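Local coordinates for hypothetical protein YfiH (Bacillus licheniformis, PDB 6DZD) that probably phosphorolyses adenosine, inosine and methylthioadenosine to their free bases, probably also deaminates adenosine, and binds zinc, at residues A[44-49]-A[264-269]; A[115-120]-A[142-147]; A[127-132]-A[270-275]; A[133-138]-A[180-185]. All coordinates share one frame; numbering follows the deposited sequence.

Contact 1 of 4, residues A[44-49]-A[264-269]; sequences PPFHSL and RGKTGR
K266 meets loop 44-49 at P45, where the two aliphatic side chains cross obliquely and K266 CG lies 3.8 Å from P45 CG. The lysine chain then runs on past the F46 ring, and NZ reaches Q56 with a weak hydrogen bond. At T267 the backbone does the touching: its CA-H points at P45 O, while T267 O lies in the plane of the F46 ring, 3.6 Å from F46 CD1 at the ring's edge. T267 CB points away from loop 44-49, and OG1 bonds to D263. G268 adds its CA to the same ring edge, and P45 CG lies above one face, toward the rim, so backbone and proline frame the phenyl group. An alanine in place of F46 would probably open a gap between the two loops and leave the backbone of T267 and G268 without its packing partner. R269 NH1 bonds to G268 O at 3.0 Å, approaching from above the carbonyl plane. R269 is also held through its backbone by N50 and T51. The arrangement is loop-on-loop packing, joining the connection between strand 30-35 and helix 59-72 to the lead-in of strand 270-276, the sheet neighbour of 30-35.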
loop_
_atom_site.group_PDB
_atom_site.type_symbol
_atom_site.label_atom_id
_atom_site.label_comp_id
_atom_site.label_asym_id
_atom_site.label_seq_id
_atom_site.Cartn_x
_atom_site.Cartn_y
_atom_site.Cartn_z
ATOM N N PRO A 44 -0.537 -12.987 19.695
ATOM C CA PRO A 44 -1.714 -12.111 19.717
ATOM C C PRO A 44 -1.448 -10.855 20.524
ATOM O O PRO A 44 -0.710 -10.886 21.522
ATOM C CB PRO A 44 -2.782 -12.992 20.388
ATOM C CG PRO A 44 -2.462 -14.368 19.887
ATOM C CD PRO A 44 -0.935 -14.412 19.725
ATOM N N PRO A 45 -2.036 -9.723 20.129
ATOM C CA PRO A 45 -2.971 -9.566 19.008
ATOM C C PRO A 45 -2.322 -9.348 17.636
ATOM O O PRO A 45 -2.969 -8.759 16.766
ATOM C CB PRO A 45 -3.759 -8.320 19.412
ATOM C CG PRO A 45 -2.754 -7.496 20.166
ATOM C CD PRO A 45 -1.795 -8.448 20.831
ATOM N N PHE A 46 -1.088 -9.806 17.432
ATOM C CA PHE A 46 -0.386 -9.587 16.171
ATOM C C PHE A 46 -0.128 -10.898 15.433
ATOM O O PHE A 46 0.828 -11.011 14.667
ATOM C CB PHE A 46 0.920 -8.829 16.414
ATOM C CG PHE A 46 0.782 -7.686 17.399
ATOM C CD1 PHE A 46 0.222 -6.475 17.008
ATOM C CD2 PHE A 46 1.215 -7.814 18.707
ATOM C CE1 PHE A 46 0.101 -5.431 17.903
ATOM C CE2 PHE A 46 1.100 -6.766 19.595
ATOM C CZ PHE A 46 0.543 -5.579 19.198
ATOM N N HIS A 47 -0.991 -11.891 15.622
ATOM C CA HIS A 47 -0.741 -13.208 15.059
ATOM C C HIS A 47 -0.974 -13.229 13.546
ATOM O O HIS A 47 -2.083 -12.940 13.074
ATOM C CB HIS A 47 -1.632 -14.223 15.757
ATOM C CG HIS A 47 -1.318 -15.638 15.400
ATOM N ND1 HIS A 47 -0.296 -16.346 15.996
ATOM C CD2 HIS A 47 -1.883 -16.474 14.496
ATOM C CE1 HIS A 47 -0.250 -17.563 15.481
ATOM N NE2 HIS A 47 -1.207 -17.667 14.571
ATOM N N SER A 48 0.060 -13.609 12.786
ATOM C CA SER A 48 1.380 -13.907 13.344
ATOM C C SER A 48 2.503 -13.180 12.599
ATOM O O SER A 48 3.577 -12.968 13.169
ATOM C CB SER A 48 1.660 -15.409 13.327
ATOM O OG SER A 48 1.627 -15.923 12.005
ATOM N N LEU A 49 2.273 -12.803 11.338
ATOM C CA LEU A 49 3.307 -12.151 10.527
ATOM C C LEU A 49 3.160 -10.632 10.571
ATOM O O LEU A 49 3.005 -9.953 9.551
ATOM C CB LEU A 49 3.271 -12.658 9.088
ATOM C CG LEU A 49 4.556 -12.307 8.328
ATOM C CD1 LEU A 49 5.729 -13.179 8.796
ATOM C CD2 LEU A 49 4.379 -12.367 6.806
ATOM N N ARG A 264 -10.755 -4.071 16.084
ATOM C CA ARG A 264 -11.024 -3.110 17.160
ATOM C C ARG A 264 -9.745 -2.401 17.620
ATOM O O ARG A 264 -9.504 -2.242 18.825
ATOM C CB ARG A 264 -11.731 -3.769 18.350
ATOM N N GLY A 265 -8.902 -2.015 16.650
ATOM C CA GLY A 265 -7.840 -1.042 16.845
ATOM C C GLY A 265 -6.465 -1.556 17.254
ATOM O O GLY A 265 -5.474 -0.846 17.019
ATOM N N LYS A 266 -6.337 -2.767 17.804
ATOM C CA LYS A 266 -5.011 -3.288 18.151
ATOM C C LYS A 266 -4.736 -4.556 17.342
ATOM O O LYS A 266 -5.277 -5.624 17.653
ATOM C CB LYS A 266 -4.890 -3.555 19.649
ATOM C CG LYS A 266 -3.450 -3.811 20.100
ATOM C CD LYS A 266 -3.211 -3.186 21.468
ATOM C CE LYS A 266 -1.907 -3.631 22.127
ATOM N NZ LYS A 266 -1.310 -2.474 22.869
ATOM N N THR A 267 -3.868 -4.451 16.338
ATOM C CA THR A 267 -3.652 -5.555 15.410
ATOM C C THR A 267 -2.312 -5.383 14.703
ATOM O O THR A 267 -1.637 -4.359 14.838
ATOM C CB THR A 267 -4.779 -5.642 14.373
ATOM O OG1 THR A 267 -4.583 -6.799 13.571
ATOM C CG2 THR A 267 -4.779 -4.444 13.440
ATOM N N GLY A 268 -1.932 -6.407 13.937
ATOM C CA GLY A 268 -0.716 -6.343 13.151
ATOM C C GLY A 268 -0.908 -5.566 11.850
ATOM O O GLY A 268 -1.967 -5.014 11.558
ATOM N N ARG A 269 0.165 -5.506 11.066
ATOM C CA ARG A 269 0.163 -4.833 9.770
ATOM C C ARG A 269 0.814 -5.755 8.760
ATOM O O ARG A 269 1.883 -6.318 9.030
ATOM C CB ARG A 269 0.933 -3.506 9.778
ATOM C CG ARG A 269 0.473 -2.472 10.778
ATOM C CD ARG A 269 -0.797 -1.809 10.324
ATOM N NE ARG A 269 -1.256 -0.798 11.270
ATOM C CZ ARG A 269 -1.880 -1.064 12.416
ATOM N NH1 ARG A 269 -2.127 -2.323 12.769
ATOM N NH2 ARG A 269 -2.270 -0.070 13.201
#

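Contact 2 of 4, residues A[115-120]-A[142-147]; sequences GLYTDR and RSLVGI
I147 N donates to L116 O at 2.7 Å, and L116 N returns an equally short bond to I147 O. Together they make L116 and I147 an antiparallel hydrogen-bonded pair. The second such pair is longer: T118 N to V145 O spans 3.0 Å, and V145 N to T118 O spans 3.2 Å. Between them Y117 and G146 form a non-hydrogen-bonded pair, in which the glycine, lacking a side chain, lets Y117 CB rest 3.7 Å from G146 CA. The strand axes are close to antiparallel, 167° apart.

Side chains divide between the two faces of the sheet. L116, T118, V145 and I147 share one, where T118 and V145 lie side by side and point the same way, with T118 CG2 3.9 Å from V145 CG2. T118 OG1, anti to the backbone N (chi1 -165°), bonds to V94 O. This face packs on strands 124-129 and 270-276 of the other sheet. On the opposite face Y117 runs alongside L144, whose CD2 meets the edge of the tyrosine ring near its plane, 4.1 Å from Y117 CD1. The same methyl lies 3.6 Å from D119 CB, so L144 CD2 touches both Y117 and D119, just past the end of strand 115-118. Y117 is fixed further by an edge-to-face stack with W167 and by a hydrogen bond from OH to E171.

At the start of strand 144-150 lies a G1 beta bulge, S143 and L144 both facing D139. S143 has the positive phi this motif calls for, and the bulge closes the tight hairpin that joins strands 133-139 and 144-150.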
loop_
_atom_site.group_PDB
_atom_site.type_symbol
_atom_site.label_atom_id
_atom_site.label_comp_id
_atom_site.label_asym_id
_atom_site.label_seq_id
_atom_site.Cartn_x
_atom_site.Cartn_y
_atom_site.Cartn_z
ATOM N N GLY A 115 4.577 7.795 0.540
ATOM C CA GLY A 115 4.766 7.385 -0.839
ATOM C C GLY A 115 6.240 7.176 -1.119
ATOM O O GLY A 115 7.083 7.970 -0.681
ATOM N N LEU A 116 6.575 6.102 -1.828
ATOM C CA LEU A 116 7.967 5.782 -2.109
ATOM C C LEU A 116 8.098 5.354 -3.563
ATOM O O LEU A 116 7.220 4.667 -4.095
ATOM C CB LEU A 116 8.485 4.672 -1.188
ATOM C CG LEU A 116 8.501 4.926 0.314
ATOM C CD1 LEU A 116 8.613 3.614 1.054
ATOM C CD2 LEU A 116 9.623 5.892 0.716
ATOM N N TYR A 117 9.187 5.769 -4.207
ATOM C CA TYR A 117 9.487 5.265 -5.537
ATOM C C TYR A 117 10.977 5.379 -5.785
ATOM O O TYR A 117 11.662 6.179 -5.150
ATOM C CB TYR A 117 8.690 6.004 -6.598
ATOM C CG TYR A 117 9.241 7.335 -7.034
ATOM C CD1 TYR A 117 10.133 7.419 -8.096
ATOM C CD2 TYR A 117 8.825 8.519 -6.424
ATOM C CE1 TYR A 117 10.620 8.638 -8.531
ATOM C CE2 TYR A 117 9.303 9.749 -6.854
ATOM C CZ TYR A 117 10.207 9.798 -7.912
ATOM O OH TYR A 117 10.710 10.995 -8.354
ATOM N N THR A 118 11.469 4.586 -6.738
ATOM C CA THR A 118 12.900 4.568 -7.011
ATOM C C THR A 118 13.136 4.077 -8.432
ATOM O O THR A 118 12.252 3.481 -9.052
ATOM C CB THR A 118 13.649 3.678 -6.006
ATOM O OG1 THR A 118 15.057 3.947 -6.065
ATOM C CG2 THR A 118 13.417 2.192 -6.312
ATOM N N ASP A 119 14.330 4.376 -8.959
ATOM C CA ASP A 119 14.794 3.794 -10.218
ATOM C C ASP A 119 16.055 2.948 -10.041
ATOM O O ASP A 119 16.625 2.494 -11.039
ATOM C CB ASP A 119 15.017 4.856 -11.309
ATOM C CG ASP A 119 16.004 5.951 -10.911
ATOM O OD1 ASP A 119 16.770 5.782 -9.938
ATOM O OD2 ASP A 119 16.014 7.002 -11.600
ATOM N N ARG A 120 16.523 2.734 -8.783
ATOM C CA ARG A 120 17.759 2.033 -8.475
ATOM C C ARG A 120 17.507 0.532 -8.324
ATOM O O ARG A 120 16.445 0.113 -7.847
ATOM C CB ARG A 120 18.369 2.583 -7.183
ATOM C CG ARG A 120 18.205 4.059 -7.032
ATOM C CD ARG A 120 19.193 4.823 -7.919
ATOM N NE ARG A 120 19.803 5.952 -7.207
ATOM C CZ ARG A 120 20.982 5.885 -6.590
ATOM N NH1 ARG A 120 21.671 4.748 -6.633
ATOM N NH2 ARG A 120 21.472 6.944 -5.949
ATOM N N ARG A 142 10.542 3.807 -18.289
ATOM C CA ARG A 142 11.497 4.529 -17.448
ATOM C C ARG A 142 12.123 3.649 -16.366
ATOM O O ARG A 142 13.097 4.079 -15.727
ATOM C CB ARG A 142 10.825 5.739 -16.772
ATOM C CG ARG A 142 10.287 6.834 -17.703
ATOM C CD ARG A 142 11.379 7.717 -18.269
ATOM N NE ARG A 142 12.006 7.103 -19.435
ATOM C CZ ARG A 142 13.305 6.842 -19.524
ATOM N NH1 ARG A 142 14.097 7.156 -18.507
ATOM N NH2 ARG A 142 13.817 6.259 -20.615
ATOM N N SER A 143 11.587 2.438 -16.165
ATOM C CA SER A 143 12.036 1.494 -15.137
ATOM C C SER A 143 11.929 2.110 -13.745
ATOM O O SER A 143 12.904 2.190 -12.985
ATOM C CB SER A 143 13.451 0.994 -15.414
ATOM O OG SER A 143 13.368 -0.005 -16.406
ATOM N N LEU A 144 10.707 2.535 -13.430
ATOM C CA LEU A 144 10.361 3.100 -12.142
ATOM C C LEU A 144 9.382 2.176 -11.440
ATOM O O LEU A 144 8.429 1.673 -12.050
ATOM C CB LEU A 144 9.727 4.480 -12.283
ATOM C CG LEU A 144 10.625 5.645 -12.697
ATOM C CD1 LEU A 144 9.754 6.852 -13.070
ATOM C CD2 LEU A 144 11.615 5.997 -11.595
ATOM N N VAL A 145 9.612 1.975 -10.154
ATOM C CA VAL A 145 8.685 1.249 -9.307
ATOM C C VAL A 145 8.324 2.174 -8.150
ATOM O O VAL A 145 9.151 2.972 -7.689
ATOM C CB VAL A 145 9.281 -0.094 -8.812
ATOM C CG1 VAL A 145 9.475 -1.046 -9.962
ATOM C CG2 VAL A 145 10.607 0.114 -8.088
ATOM N N GLY A 146 7.075 2.097 -7.708
ATOM C CA GLY A 146 6.636 2.938 -6.612
ATOM C C GLY A 146 5.521 2.292 -5.825
ATOM O O GLY A 146 4.826 1.396 -6.311
ATOM N N ILE A 147 5.361 2.752 -4.585
ATOM C CA ILE A 147 4.241 2.329 -3.751
ATOM C C ILE A 147 3.769 3.509 -2.921
ATOM O O ILE A 147 4.564 4.343 -2.478
ATOM C CB ILE A 147 4.584 1.133 -2.820
ATOM C CG1 ILE A 147 5.815 1.436 -1.954
ATOM C CG2 ILE A 147 4.747 -0.193 -3.630
ATOM C CD1 ILE A 147 6.115 0.346 -0.954
#

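Contact 3 of 4, residues A[127-132]-A[270-275]; sequences LCFADC and MMSFIG
F129 and S272 project to the same side of their antiparallel strands, and the phenyl ring slants across the serine with F129 CE2 3.3 Å from S272 OG. With CG beside the backbone N, the ring is directed along the neighbouring strand. L127 lies beside the same hydroxyl, its CB 3.9 Å from S272 OG. M270 belongs to this face too, but its chain is bent at chi2 (83°) and chi3 (58°), and the methyl curls back to place M270 CE 3.8 Å from A130 CA. C128 and M271 occupy the other face; M271 CB passes close to L127 O before the extended chain leads off to W80 and F82.

Backbone bonds hold this registration. L127 and S272 exchange a pair, S272 N to L127 O measuring 2.8 Å. F129 N reaches M270 O at 2.8 Å, while the return bond from M270 N is weak. The strand axes lie 144° apart.

An alanine in place of F129 would probably remove the ring that lies against S272 OG and open a gap beside H149, whose ring meets the phenyl group.

Beyond F129 the buried D131 carboxylate is gripped by T250, S259 and R261. A largely apolar strand pairing thus passes into a polar, firmly bound turn that presents C132, whose side chain touches H149; with D114 the two have a geometry consistent with a Cys-His-Asp triad.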
loop_
_atom_site.group_PDB
_atom_site.type_symbol
_atom_site.label_atom_id
_atom_site.label_comp_id
_atom_site.label_asym_id
_atom_site.label_seq_id
_atom_site.Cartn_x
_atom_site.Cartn_y
_atom_site.Cartn_z
ATOM N N LEU A 127 5.712 -0.470 2.585
ATOM C CA LEU A 127 4.670 0.241 3.329
ATOM C C LEU A 127 3.752 -0.722 4.095
ATOM O O LEU A 127 3.454 -1.831 3.639
ATOM C CB LEU A 127 3.829 1.159 2.399
ATOM C CG LEU A 127 4.666 2.303 1.791
ATOM C CD1 LEU A 127 3.964 2.996 0.611
ATOM C CD2 LEU A 127 5.147 3.314 2.848
ATOM N N CYS A 128 3.337 -0.298 5.283
ATOM C CA CYS A 128 2.567 -1.125 6.204
ATOM C C CYS A 128 1.070 -0.859 6.070
ATOM O O CYS A 128 0.646 0.268 5.780
ATOM C CB CYS A 128 3.022 -0.909 7.643
ATOM S SG CYS A 128 4.660 -1.612 7.867
ATOM N N PHE A 129 0.281 -1.932 6.193
ATOM C CA PHE A 129 -1.136 -1.885 5.888
ATOM C C PHE A 129 -1.917 -2.801 6.803
ATOM O O PHE A 129 -1.403 -3.831 7.248
ATOM C CB PHE A 129 -1.390 -2.279 4.445
ATOM C CG PHE A 129 -0.894 -1.272 3.460
ATOM C CD1 PHE A 129 -1.703 -0.225 3.066
ATOM C CD2 PHE A 129 0.379 -1.365 2.936
ATOM C CE1 PHE A 129 -1.248 0.697 2.156
ATOM C CE2 PHE A 129 0.829 -0.449 2.032
ATOM C CZ PHE A 129 0.020 0.581 1.637
ATOM N N ALA A 130 -3.138 -2.383 7.133
ATOM C CA ALA A 130 -4.065 -3.252 7.834
ATOM C C ALA A 130 -5.490 -2.755 7.626
ATOM O O ALA A 130 -6.271 -2.776 8.582
ATOM C CB ALA A 130 -3.724 -3.321 9.323
ATOM N N ASP A 131 -5.804 -2.291 6.404
ATOM C CA ASP A 131 -7.105 -1.800 5.938
ATOM C C ASP A 131 -6.968 -0.689 4.889
ATOM O O ASP A 131 -7.745 -0.648 3.930
ATOM C CB ASP A 131 -7.985 -1.273 7.067
ATOM C CG ASP A 131 -8.863 -2.347 7.670
ATOM O OD1 ASP A 131 -8.984 -3.429 7.054
ATOM O OD2 ASP A 131 -9.410 -2.120 8.770
ATOM N N CYS A 132 -6.024 0.239 5.074
ATOM C CA CYS A 132 -5.832 1.329 4.115
ATOM C C CYS A 132 -5.403 0.785 2.746
ATOM O O CYS A 132 -4.956 -0.351 2.608
ATOM C CB CYS A 132 -4.786 2.337 4.612
ATOM S SG CYS A 132 -4.875 2.913 6.345
ATOM N N MET A 270 0.170 -5.914 7.614
ATOM C CA MET A 270 0.838 -6.480 6.456
ATOM C C MET A 270 1.746 -5.418 5.843
ATOM O O MET A 270 1.772 -4.261 6.277
ATOM C CB MET A 270 -0.185 -6.975 5.428
ATOM C CG MET A 270 -1.136 -8.014 5.964
ATOM S SD MET A 270 -2.567 -7.343 6.866
ATOM C CE MET A 270 -3.313 -6.292 5.608
ATOM N N MET A 271 2.514 -5.801 4.831
ATOM C CA MET A 271 3.291 -4.795 4.122
ATOM C C MET A 271 3.235 -5.034 2.617
ATOM O O MET A 271 3.140 -6.178 2.156
ATOM C CB MET A 271 4.749 -4.747 4.609
ATOM C CG MET A 271 5.547 -5.947 4.252
ATOM S SD MET A 271 7.195 -5.805 4.893
ATOM C CE MET A 271 8.088 -7.054 3.977
ATOM N N SER A 272 3.212 -3.943 1.858
ATOM C CA SER A 272 3.460 -4.007 0.430
ATOM C C SER A 272 4.939 -3.721 0.175
ATOM O O SER A 272 5.590 -2.993 0.930
ATOM C CB SER A 272 2.564 -3.029 -0.334
ATOM O OG SER A 272 2.951 -1.687 -0.161
ATOM N N PHE A 273 5.471 -4.322 -0.885
ATOM C CA PHE A 273 6.880 -4.189 -1.220
ATOM C C PHE A 273 7.037 -4.196 -2.729
ATOM O O PHE A 273 6.285 -4.867 -3.442
ATOM C CB PHE A 273 7.714 -5.319 -0.604
ATOM C CG PHE A 273 7.219 -6.666 -0.974
ATOM C CD1 PHE A 273 7.639 -7.271 -2.148
ATOM C CD2 PHE A 273 6.293 -7.303 -0.187
ATOM C CE1 PHE A 273 7.162 -8.491 -2.504
ATOM C CE2 PHE A 273 5.800 -8.533 -0.533
ATOM C CZ PHE A 273 6.238 -9.137 -1.686
ATOM N N ILE A 274 8.026 -3.458 -3.214
ATOM C CA ILE A 274 8.346 -3.458 -4.634
ATOM C C ILE A 274 9.816 -3.089 -4.789
ATOM O O ILE A 274 10.386 -2.377 -3.958
ATOM C CB ILE A 274 7.421 -2.505 -5.433
ATOM C CG1 ILE A 274 7.459 -2.843 -6.924
ATOM C CG2 ILE A 274 7.796 -1.030 -5.183
ATOM C CD1 ILE A 274 6.516 -2.034 -7.775
ATOM N N GLY A 275 10.442 -3.631 -5.829
ATOM C CA GLY A 275 11.832 -3.337 -6.108
ATOM C C GLY A 275 12.255 -3.938 -7.427
ATOM O O GLY A 275 11.620 -4.864 -7.946
#

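Contact 4 of 4, residues A[133-138]-A[180-185]; sequences VPVYFY and AVIGPA
Strands 133-138 and 180-182 run antiparallel with axes 166° apart, Y136 and V181 forming the hydrogen-bonded pair between the non-hydrogen-bonded pairs V135-I182 and F137-A180. Y136 N donates to V181 O at 2.6 Å, and beyond the strand end G183 N adds a bond to P134 O at 2.9 Å.

V181 O also lies in the plane of the Y136 ring, at its edge. Nearby, the two side chains cross at a slant, Y136 CD1 touching V181 CG1 at 3.8 Å. Y136 OH finds its partner on strand 30-35, bonding to G33 O. V133 spreads its two methyls over different partners: CG1, anti to the backbone N (chi1 175°), lies 3.8 Å from I182 CG2, and CG2 lies 3.9 Å from A185 CB. P134 CG and CD both touch the backbone beyond I182, P134 CD lying 3.4 Å from P184 O.

Helix 225-236 packs on the face bearing F137, A180 and I182, whereas F34 of the other sheet meets P134, Y136 and P184. The pairing is therefore an inner part of a sheet layered between helices and a second sheet. Its outgoing turn heads for the zinc site of C189, C190, C249 and C252, the P184 and C249 side chains being about 7 Å apart.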
loop_
_atom_site.group_PDB
_atom_site.type_symbol
_atom_site.label_atom_id
_atom_site.label_comp_id
_atom_site.label_asym_id
_atom_site.label_seq_id
_atom_site.Cartn_x
_atom_site.Cartn_y
_atom_site.Cartn_z
ATOM N N VAL A 133 -5.523 1.637 1.731
ATOM C CA VAL A 133 -5.344 1.267 0.326
ATOM C C VAL A 133 -3.878 1.249 -0.114
ATOM O O VAL A 133 -3.198 2.285 -0.101
ATOM C CB VAL A 133 -6.161 2.209 -0.574
ATOM C CG1 VAL A 133 -5.905 1.922 -2.024
ATOM C CG2 VAL A 133 -7.622 2.110 -0.243
ATOM N N PRO A 134 -3.359 0.097 -0.528
ATOM C CA PRO A 134 -2.026 0.051 -1.119
ATOM C C PRO A 134 -2.060 0.251 -2.626
ATOM O O PRO A 134 -2.837 -0.400 -3.333
ATOM C CB PRO A 134 -1.553 -1.365 -0.776
ATOM C CG PRO A 134 -2.761 -2.101 -0.317
ATOM C CD PRO A 134 -3.947 -1.245 -0.457
ATOM N N VAL A 135 -1.222 1.136 -3.146
ATOM C CA VAL A 135 -1.136 1.353 -4.585
ATOM C C VAL A 135 0.269 1.009 -5.070
ATOM O O VAL A 135 1.265 1.311 -4.405
ATOM C CB VAL A 135 -1.520 2.792 -4.967
ATOM C CG1 VAL A 135 -1.716 2.884 -6.465
ATOM C CG2 VAL A 135 -2.805 3.200 -4.239
ATOM N N TYR A 136 0.347 0.352 -6.220
ATOM C CA TYR A 136 1.617 0.029 -6.847
ATOM C C TYR A 136 1.739 0.786 -8.163
ATOM O O TYR A 136 0.748 1.059 -8.838
ATOM C CB TYR A 136 1.755 -1.474 -7.096
ATOM C CG TYR A 136 1.638 -2.354 -5.874
ATOM C CD1 TYR A 136 0.408 -2.584 -5.274
ATOM C CD2 TYR A 136 2.753 -2.984 -5.330
ATOM C CE1 TYR A 136 0.283 -3.412 -4.152
ATOM C CE2 TYR A 136 2.639 -3.813 -4.213
ATOM C CZ TYR A 136 1.393 -4.022 -3.630
ATOM O OH TYR A 136 1.236 -4.833 -2.535
ATOM N N PHE A 137 2.964 1.131 -8.521
ATOM C CA PHE A 137 3.207 1.915 -9.721
ATOM C C PHE A 137 4.403 1.324 -10.434
ATOM O O PHE A 137 5.451 1.125 -9.819
ATOM C CB PHE A 137 3.493 3.382 -9.395
ATOM C CG PHE A 137 2.400 4.077 -8.647
ATOM C CD1 PHE A 137 2.285 3.931 -7.265
ATOM C CD2 PHE A 137 1.516 4.911 -9.314
ATOM C CE1 PHE A 137 1.290 4.594 -6.572
ATOM C CE2 PHE A 137 0.530 5.582 -8.649
ATOM C CZ PHE A 137 0.408 5.430 -7.277
ATOM N N TYR A 138 4.275 1.110 -11.735
ATOM C CA TYR A 138 5.382 0.571 -12.502
ATOM C C TYR A 138 5.390 1.192 -13.886
ATOM O O TYR A 138 4.380 1.141 -14.595
ATOM C CB TYR A 138 5.282 -0.949 -12.588
ATOM C CG TYR A 138 6.348 -1.564 -13.442
ATOM C CD1 TYR A 138 7.646 -1.044 -13.472
ATOM C CD2 TYR A 138 6.065 -2.673 -14.221
ATOM C CE1 TYR A 138 8.618 -1.623 -14.262
ATOM C CE2 TYR A 138 7.035 -3.252 -15.014
ATOM C CZ TYR A 138 8.298 -2.730 -15.027
ATOM O OH TYR A 138 9.233 -3.331 -15.807
ATOM N N ALA A 180 -0.414 0.282 -12.784
ATOM C CA ALA A 180 -0.777 0.452 -11.388
ATOM C C ALA A 180 -1.559 -0.752 -10.889
ATOM O O ALA A 180 -2.340 -1.354 -11.632
ATOM C CB ALA A 180 -1.600 1.724 -11.193
ATOM N N VAL A 181 -1.339 -1.105 -9.632
ATOM C CA VAL A 181 -2.106 -2.144 -8.969
ATOM C C VAL A 181 -2.600 -1.604 -7.630
ATOM O O VAL A 181 -1.860 -0.916 -6.915
ATOM C CB VAL A 181 -1.278 -3.435 -8.783
ATOM C CG1 VAL A 181 -1.896 -4.343 -7.685
ATOM C CG2 VAL A 181 -1.128 -4.191 -10.119
ATOM N N ILE A 182 -3.870 -1.878 -7.319
ATOM C CA ILE A 182 -4.481 -1.560 -6.026
ATOM C C ILE A 182 -4.677 -2.874 -5.270
ATOM O O ILE A 182 -5.348 -3.791 -5.762
ATOM C CB ILE A 182 -5.806 -0.792 -6.196
ATOM C CG1 ILE A 182 -5.545 0.567 -6.845
ATOM C CG2 ILE A 182 -6.498 -0.593 -4.875
ATOM C CD1 ILE A 182 -6.796 1.373 -7.157
ATOM N N GLY A 183 -4.073 -2.969 -4.082
ATOM C CA GLY A 183 -3.997 -4.205 -3.337
ATOM C C GLY A 183 -5.134 -4.399 -2.352
ATOM O O GLY A 183 -6.120 -3.648 -2.337
ATOM N N PRO A 184 -5.010 -5.424 -1.506
ATOM C CA PRO A 184 -6.031 -5.677 -0.482
ATOM C C PRO A 184 -6.175 -4.494 0.462
ATOM O O PRO A 184 -5.195 -3.989 1.014
ATOM C CB PRO A 184 -5.508 -6.920 0.249
ATOM C CG PRO A 184 -4.658 -7.589 -0.727
ATOM C CD PRO A 184 -4.009 -6.497 -1.552
ATOM N N ALA A 185 -7.411 -4.025 0.584
ATOM C CA ALA A 185 -7.787 -2.984 1.515
ATOM C C ALA A 185 -9.235 -3.237 1.918
ATOM O O ALA A 185 -9.917 -4.108 1.353
ATOM C CB ALA A 185 -7.594 -1.601 0.902
#

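Contacts 2 and 4 belong to one sheet, where their strands 144-150 and 133-139 are neighbours and G146 N probably bonds to F137 O. Contact 3 is the matching strand pair of the other sheet, and it packs against both: I274 on V145 and I147, S272 on Y136. All three are buried and rely on backbone pairing with apolar side chains; contacts 3 and 4, near the centre of the chain, also run out into turns beside the probable active site and the zinc site. Contact 1, with its centre about 17 Å from that of the chain, is partly exposed and depends on packing around one ring. It runs directly into contact 3, since R269 precedes strand 270-276 and packs on A130.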